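Local coordinates for protein formate dehydrogenase (Staphylococcus aureus, PDB 6TTB) that probably oxidises formate to carbon dioxide with NAD as the electron acceptor, as NAD-dependent formate dehydrogenases of the D-2-hydroxyacid dehydrogenase family do, at residues 39-44 with 72-77; 48-53 with 335-340. One frame throughout, in Å; residues are numbered along the deposited sequence.

Contact 1 (39-44 with 72-77)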
# COMPACT_ATOMS: atom_id res chain seq x y z
N PHE A 39 22.95 -11.32 14.36
CA PHE A 39 22.11 -10.19 14.12
C PHE A 39 22.63 -9.46 12.89
O PHE A 39 23.81 -9.54 12.56
CB PHE A 39 22.22 -9.29 15.31
CG PHE A 39 21.54 -9.84 16.53
CD1 PHE A 39 20.34 -10.49 16.43
CD2 PHE A 39 22.02 -9.53 17.79
CE1 PHE A 39 19.63 -10.83 17.57
CE2 PHE A 39 21.33 -9.93 18.93
CZ PHE A 39 20.14 -10.56 18.82
N PRO A 40 21.77 -8.69 12.21
CA PRO A 40 22.25 -7.87 11.08
C PRO A 40 23.37 -6.92 11.54
O PRO A 40 23.45 -6.54 12.73
CB PRO A 40 21.03 -7.06 10.64
CG PRO A 40 19.80 -7.73 11.37
CD PRO A 40 20.36 -8.45 12.59
N GLU A 41 24.29 -6.63 10.62
CA GLU A 41 25.44 -5.77 10.85
C GLU A 41 24.99 -4.32 11.06
O GLU A 41 24.19 -3.81 10.29
CB GLU A 41 26.38 -5.86 9.65
CG GLU A 41 27.79 -5.42 9.97
CD GLU A 41 28.63 -6.59 10.43
OE1 GLU A 41 28.15 -7.78 10.28
OE2 GLU A 41 29.75 -6.35 10.94
N ALA A 42 25.47 -3.66 12.12
CA ALA A 42 25.11 -2.26 12.35
C ALA A 42 25.76 -1.41 11.27
O ALA A 42 26.80 -1.75 10.80
CB ALA A 42 25.55 -1.80 13.74
N VAL A 43 25.16 -0.26 10.95
CA VAL A 43 25.72 0.64 9.96
C VAL A 43 25.81 2.03 10.57
O VAL A 43 24.99 2.36 11.41
CB VAL A 43 24.85 0.59 8.69
CG1 VAL A 43 25.66 0.98 7.44
CG2 VAL A 43 24.14 -0.79 8.50
N GLU A 44 26.92 2.77 10.27
CA GLU A 44 27.20 4.10 10.82
C GLU A 44 26.04 5.01 10.45
O GLU A 44 25.53 4.95 9.32
CB GLU A 44 28.49 4.67 10.19
N ILE A 72 28.38 -11.90 19.97
CA ILE A 72 27.68 -11.55 18.77
C ILE A 72 28.55 -11.92 17.58
O ILE A 72 29.74 -11.68 17.62
CB ILE A 72 27.17 -10.10 18.75
CG1 ILE A 72 27.35 -9.45 17.38
CG2 ILE A 72 27.79 -9.29 19.88
N LEU A 73 27.97 -12.70 16.66
CA LEU A 73 28.59 -13.06 15.40
C LEU A 73 28.14 -12.02 14.39
O LEU A 73 26.94 -11.87 14.08
CB LEU A 73 28.14 -14.47 14.98
CG LEU A 73 28.20 -15.55 16.07
CD1 LEU A 73 27.61 -16.87 15.60
CD2 LEU A 73 29.63 -15.74 16.54
N ALA A 74 29.10 -11.19 14.02
CA ALA A 74 29.31 -10.85 12.63
C ALA A 74 30.12 -11.99 12.01
O ALA A 74 31.34 -11.91 11.94
CB ALA A 74 29.99 -9.48 12.52
N ASP A 75 29.42 -13.10 11.65
CA ASP A 75 30.06 -14.24 10.97
C ASP A 75 29.09 -14.97 10.04
O ASP A 75 29.44 -15.19 8.87
CB ASP A 75 30.73 -15.20 11.95
N ASN A 76 27.92 -15.42 10.60
CA ASN A 76 26.85 -16.20 9.94
C ASN A 76 27.19 -17.70 9.85
O ASN A 76 26.56 -18.49 10.53
CB ASN A 76 26.22 -15.63 8.64
CG ASN A 76 26.67 -14.24 8.21
OD1 ASN A 76 26.59 -13.26 8.98
ND2 ASN A 76 27.07 -14.12 6.95
N GLY A 77 28.03 -18.08 8.87
CA GLY A 77 28.68 -19.39 8.80
C GLY A 77 30.21 -19.23 8.85
O GLY A 77 30.74 -18.21 8.42
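Phe39 and Leu73 face each other where two neighbouring strands of a parallel five-stranded sheet, 34-38 and 69-73, run out into loops. The sheet belongs to the flavodoxin-like domain that D-2-hydroxyacid dehydrogenases carry beside their NAD-binding domain. Strand 69-73 is an edge strand of this sheet within the chain and lies next to 34-38. A backbone hydrogen bond joins Leu73 to Ala37. By Phe39 the backbones have already parted: Phe39 N is 4.0 Å from Leu73 O, and no hydrogen bond forms. The side chain of Leu73 packs on Val36 and Leu38 of strand 34-38. Pro40 turns from the 72-77 segment and packs on Leu176 of the second subunit. Glu41 makes the second touch. Its CG is anti to the backbone N (chi1 -159°), and a bend at chi2 (90°) carries the carboxylate over to Ala74. Both oxygens reach the methyl group, so this is a polar end resting on an apolar one, without a bond. The place is exposed and Ala74 is poorly ordered, so the exact distances here carry little weight. The backbone of Glu41 is held from elsewhere, since its O accepts a hydrogen bond from Ser177 of the second subunit. Beyond it, Ala42 N is hydrogen-bonded to Thr53 OG1 as the loop leaves the 72-77 segment. Ala74 CB lies 3.4 Å from Glu41 OE1 and 3.5 Å from Glu41 OE2.

Contact 2 (48-53 with 335-340)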
# COMPACT_ATOMS: atom_id res chain seq x y z
N ASN A 48 19.15 3.97 15.10
CA ASN A 48 17.82 3.56 15.54
C ASN A 48 17.76 2.04 15.81
O ASN A 48 17.22 1.60 16.83
CB ASN A 48 16.79 3.92 14.46
CG ASN A 48 16.33 5.37 14.50
OD1 ASN A 48 16.55 6.06 15.48
ND2 ASN A 48 15.57 5.80 13.50
N GLN A 49 18.26 1.24 14.86
CA GLN A 49 18.11 -0.20 14.85
C GLN A 49 18.49 -0.83 16.20
O GLN A 49 19.52 -0.54 16.74
CB GLN A 49 19.01 -0.74 13.75
CG GLN A 49 18.87 -2.21 13.53
CD GLN A 49 17.51 -2.61 13.02
OE1 GLN A 49 16.75 -1.81 12.47
NE2 GLN A 49 17.23 -3.88 13.13
N LEU A 50 17.67 -1.75 16.70
CA LEU A 50 17.90 -2.42 17.98
C LEU A 50 18.59 -3.74 17.68
O LEU A 50 19.59 -4.12 18.33
CB LEU A 50 16.55 -2.63 18.71
CG LEU A 50 16.20 -1.63 19.84
CD1 LEU A 50 16.96 -0.29 19.73
CD2 LEU A 50 14.68 -1.38 19.96
N LEU A 51 18.03 -4.43 16.68
CA LEU A 51 18.44 -5.76 16.28
C LEU A 51 19.59 -5.64 15.31
O LEU A 51 19.39 -5.85 14.10
CB LEU A 51 17.30 -6.42 15.55
CG LEU A 51 17.18 -7.92 15.74
CD1 LEU A 51 16.33 -8.22 16.93
CD2 LEU A 51 16.55 -8.55 14.52
N ASN A 52 20.78 -5.29 15.85
CA ASN A 52 21.99 -5.40 15.10
C ASN A 52 23.14 -5.78 16.03
O ASN A 52 22.97 -5.90 17.27
CB ASN A 52 22.26 -4.11 14.38
CG ASN A 52 22.24 -2.96 15.34
OD1 ASN A 52 22.84 -3.03 16.42
ND2 ASN A 52 21.56 -1.89 14.98
N THR A 53 24.32 -5.89 15.42
CA THR A 53 25.57 -6.16 16.13
C THR A 53 25.90 -5.10 17.17
O THR A 53 26.36 -5.47 18.22
CB THR A 53 26.72 -6.58 15.18
OG1 THR A 53 26.97 -5.54 14.23
CG2 THR A 53 26.38 -7.83 14.40
N ARG A 335 9.44 -5.05 21.35
CA ARG A 335 8.64 -6.17 21.82
C ARG A 335 9.50 -7.43 21.85
O ARG A 335 9.57 -8.06 22.89
CB ARG A 335 7.29 -6.24 21.14
CG ARG A 335 6.13 -5.80 22.05
CD ARG A 335 5.24 -4.60 21.61
NE ARG A 335 4.76 -4.97 20.32
CZ ARG A 335 4.40 -4.14 19.34
NH1 ARG A 335 4.41 -2.83 19.53
NH2 ARG A 335 4.04 -4.64 18.16
N ILE A 336 10.33 -7.61 20.80
CA ILE A 336 11.24 -8.74 20.63
C ILE A 336 12.32 -8.70 21.69
O ILE A 336 12.49 -9.67 22.40
CB ILE A 336 11.81 -8.76 19.19
CG1 ILE A 336 10.78 -9.29 18.18
CG2 ILE A 336 13.15 -9.48 19.06
CD1 ILE A 336 11.16 -8.97 16.76
N GLU A 337 13.04 -7.57 21.80
CA GLU A 337 14.01 -7.37 22.84
C GLU A 337 13.42 -7.84 24.17
O GLU A 337 14.03 -8.65 24.85
CB GLU A 337 14.47 -5.94 22.88
CG GLU A 337 15.12 -5.56 24.21
CD GLU A 337 15.93 -4.22 24.29
OE1 GLU A 337 16.29 -3.62 23.24
OE2 GLU A 337 16.21 -3.77 25.43
N ASP A 338 12.20 -7.40 24.50
CA ASP A 338 11.64 -7.69 25.83
C ASP A 338 11.33 -9.19 26.00
O ASP A 338 11.51 -9.72 27.11
CB ASP A 338 10.48 -6.78 26.19
CG ASP A 338 11.00 -5.37 26.48
OD1 ASP A 338 12.21 -5.24 26.96
OD2 ASP A 338 10.21 -4.36 26.22
N GLY A 339 10.87 -9.85 24.91
CA GLY A 339 10.63 -11.26 24.93
C GLY A 339 11.93 -12.06 25.09
O GLY A 339 12.05 -12.92 25.99
N VAL A 340 12.91 -11.79 24.22
CA VAL A 340 14.13 -12.56 24.31
C VAL A 340 14.63 -12.47 25.74
O VAL A 340 15.13 -13.44 26.29
CB VAL A 340 15.19 -12.11 23.28
CG1 VAL A 340 16.61 -12.44 23.70
CG2 VAL A 340 14.93 -12.71 21.93
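Leu51 meets Ile336 where the long loop after strand 34-38 packs on helix 330-348, a helix from the C-terminal part of the chain. The C-terminal helix packs here against the loop of the flavodoxin-like domain, as in relatives of this family, and Leu51 is the centre of an inverse gamma turn. On the buried side the two side chains cross at about a right angle. Leu51 CD1 lies 4.0 Å from Ile336 CG2, the branch that stands anti to the backbone N. Ile57 and Ala93 also pack on Leu51. The side chain of Ile336 is about 8 Å from the bound NAD, so this inner side lies near the cofactor. The loop holds its own shape here: Gln49 NE2 gives a nearly straight bond to Leu51 O (3.1 Å, 167°), from above the carbonyl plane. Gln333, one turn before Glu337 on the helix, accepts hydrogen bonds on OE1 from the backbone N of both Leu50 and Leu51. This polar grip adds to a small apolar touch.

The other side is more open: Leu50 and Glu337 are both partly exposed. They also cross at about a right angle, but only a branch carbon and a carboxylate oxygen come near. The Glu337 chain is extended, with CG anti to the backbone N (chi1 161°), which carries its carboxylate out to Leu50. The charge itself is paired along the helix, through a salt bridge from Glu337 OE2 to Lys341 NZ. The other oxygen, Glu337 OE1, lies 3.9 Å from Leu50 CG.

Both contacts use the loop between strand 34-38 and helix 59-64, at its start in contact 1 and further along in contact 2. Their centres are 13 Å apart. Backbone bonding joins them directly, with Pro40 O 2.9 Å from Thr53 N in a probable hydrogen bond. Contact 1 stays within one domain, at the end of its sheet, and runs from a buried backbone approach to an exposed carboxylate. Contact 2 brings together parts far apart in sequence and has a buried apolar pair whose Ile336 lies near the bound NAD. Neither has a hydrogen bond between its own two segments. Both touch the second subunit, so the loop also contributes to the dimer interface.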